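PDB 3WLA: oxidized polyvinyl alcohol hydrolase from Sphingopyxis, which hydrolyses the beta-diketone groups of oxidized polyvinyl alcohol, and likewise 4,6-nonanedione, as an alpha/beta-hydrolase of the periplasm. Local coordinates for residues A[27-32]-A[131-136]. Residues are numbered along the deposited sequence; the frame is centred on the assembly and turned at random.
Sequences PSDGKK and AGDDVR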
loop_
_atom_site.group_PDB
_atom_site.type_symbol
_atom_site.label_atom_id
_atom_site.label_comp_id
_atom_site.label_asym_id
_atom_site.label_seq_id
_atom_site.Cartn_x
_atom_site.Cartn_y
_atom_site.Cartn_z
ATOM N N PRO A 27 5.026 -19.606 -7.894
ATOM C CA PRO A 27 3.964 -19.610 -8.891
ATOM C C PRO A 27 2.705 -18.907 -8.466
ATOM O O PRO A 27 2.145 -19.200 -7.407
ATOM C CB PRO A 27 3.736 -21.106 -9.145
ATOM C CG PRO A 27 4.088 -21.744 -7.847
ATOM C CD PRO A 27 5.342 -20.990 -7.450
ATOM N N SER A 28 2.227 -17.993 -9.306
ATOM C CA SER A 28 1.023 -17.272 -8.929
ATOM C C SER A 28 0.300 -16.759 -10.168
ATOM O O SER A 28 0.828 -15.944 -10.909
ATOM C CB SER A 28 1.394 -16.120 -7.952
ATOM O OG SER A 28 0.235 -15.559 -7.343
ATOM N N ASP A 29 -0.915 -17.257 -10.378
ATOM C CA ASP A 29 -1.719 -16.897 -11.543
ATOM C C ASP A 29 -0.914 -17.158 -12.813
ATOM O O ASP A 29 -1.051 -16.443 -13.798
ATOM C CB ASP A 29 -2.181 -15.425 -11.493
ATOM C CG ASP A 29 -3.447 -15.267 -10.704
ATOM O OD1 ASP A 29 -4.449 -15.879 -11.107
ATOM O OD2 ASP A 29 -3.469 -14.564 -9.683
ATOM N N GLY A 30 -0.054 -18.172 -12.747
ATOM C CA GLY A 30 0.736 -18.564 -13.893
ATOM C C GLY A 30 1.979 -17.779 -14.142
ATOM O O GLY A 30 2.605 -17.932 -15.194
ATOM N N LYS A 31 2.382 -16.936 -13.195
ATOM C CA LYS A 31 3.604 -16.178 -13.420
ATOM C C LYS A 31 4.648 -16.630 -12.408
ATOM O O LYS A 31 4.307 -17.250 -11.408
ATOM C CB LYS A 31 3.318 -14.667 -13.256
ATOM C CG LYS A 31 2.324 -14.092 -14.291
ATOM C CD LYS A 31 1.805 -12.700 -13.884
ATOM C CE LYS A 31 1.198 -12.035 -15.102
ATOM N NZ LYS A 31 0.187 -11.092 -14.717
ATOM N N LYS A 32 5.909 -16.315 -12.665
ATOM C CA LYS A 32 6.977 -16.631 -11.730
ATOM C C LYS A 32 7.259 -15.355 -10.909
ATOM O O LYS A 32 7.784 -14.372 -11.426
ATOM C CB LYS A 32 8.224 -17.092 -12.488
ATOM C CG LYS A 32 8.027 -18.514 -13.151
ATOM C CD LYS A 32 9.275 -18.980 -13.897
ATOM C CE LYS A 32 8.969 -20.162 -14.835
ATOM N NZ LYS A 32 9.942 -20.273 -16.007
ATOM N N ALA A 131 -9.825 -8.476 -8.579
ATOM C CA ALA A 131 -8.790 -7.821 -7.777
ATOM C C ALA A 131 -7.452 -7.675 -8.546
ATOM O O ALA A 131 -6.664 -6.739 -8.330
ATOM C CB ALA A 131 -8.556 -8.630 -6.457
ATOM N N GLY A 132 -7.201 -8.604 -9.444
ATOM C CA GLY A 132 -5.952 -8.563 -10.162
ATOM C C GLY A 132 -4.879 -9.504 -9.618
ATOM O O GLY A 132 -4.923 -9.903 -8.437
ATOM N N ASP A 133 -3.904 -9.833 -10.466
ATOM C CA ASP A 133 -2.839 -10.747 -10.084
ATOM C C ASP A 133 -1.981 -10.320 -8.901
ATOM O O ASP A 133 -1.497 -11.158 -8.127
ATOM C CB ASP A 133 -1.905 -11.003 -11.268
ATOM C CG ASP A 133 -2.509 -11.935 -12.290
ATOM O OD1 ASP A 133 -3.582 -12.529 -11.999
ATOM O OD2 ASP A 133 -1.887 -12.081 -13.350
ATOM N N ASP A 134 -1.746 -9.011 -8.764
ATOM C CA ASP A 134 -0.909 -8.596 -7.643
ATOM C C ASP A 134 -1.619 -8.717 -6.308
ATOM O O ASP A 134 -1.020 -9.105 -5.301
ATOM C CB ASP A 134 -0.370 -7.178 -7.855
ATOM C CG ASP A 134 0.775 -7.147 -8.844
ATOM O OD1 ASP A 134 1.495 -8.160 -8.954
ATOM O OD2 ASP A 134 0.986 -6.108 -9.505
ATOM N N VAL A 135 -2.897 -8.400 -6.263
ATOM C CA VAL A 135 -3.572 -8.557 -4.982
ATOM C C VAL A 135 -3.504 -10.030 -4.528
ATOM O O VAL A 135 -3.320 -10.311 -3.351
ATOM C CB VAL A 135 -5.058 -8.130 -5.056
ATOM C CG1 VAL A 135 -5.787 -8.551 -3.754
ATOM C CG2 VAL A 135 -5.180 -6.605 -5.222
ATOM N N ARG A 136 -3.621 -10.969 -5.476
ATOM C CA ARG A 136 -3.620 -12.393 -5.136
ATOM C C ARG A 136 -2.237 -12.888 -4.750
ATOM O O ARG A 136 -2.091 -13.717 -3.847
ATOM C CB ARG A 136 -4.195 -13.215 -6.297
ATOM C CG ARG A 136 -5.751 -13.152 -6.328
ATOM C CD ARG A 136 -6.362 -13.915 -7.501
ATOM N NE ARG A 136 -5.937 -13.451 -8.825
ATOM C CZ ARG A 136 -6.677 -12.656 -9.600
ATOM N NH1 ARG A 136 -7.881 -12.218 -9.187
ATOM N NH2 ARG A 136 -6.218 -12.315 -10.796
HETATM O O HOH W 1 -1.070 -13.598 -8.683
#
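S28, D29 and K31, on the hairpin whose type I' turn joins strands 21-28 and 31-38, meet D133 and R136 in the first turn of helix 133-145. S28 reaches the helix through water: its hydroxyl OG donates to a water that in turn donates to D29 OD2 and to the backbone O of D133, a role suited to a short hydroxyl side chain. D29, an aspartate, tolerates the positive phi of the turn, as does G30 after it, and presents OD2 to the guanidinium edge of R136. There NE donates to D29 OD2 over 2.8 Å, on the syn side and 22° out of the carboxylate plane. The bond is nearly straight, at 170°. K31, extended beyond CG, is long enough to carry NZ to 2.7 Å from D133 OD2, on that oxygen's anti lone pair. The other oxygen, D133 OD1, accepts from R136 NH2 at 2.9 Å, yet stands 3.1 Å from D29 OD2. D130, just before 131-136, forms a further salt bridge with R136 NH1, so the arginine serves three acids. An alanine at R136 would probably leave D29 and D133 to repel each other with no cation bridging them, and D130 without this mate. Charge alternates along K31, D133, R136 and D29, which probably offsets the acids' repulsion and ties hairpin to helix at the protein surface, away from the probable active site.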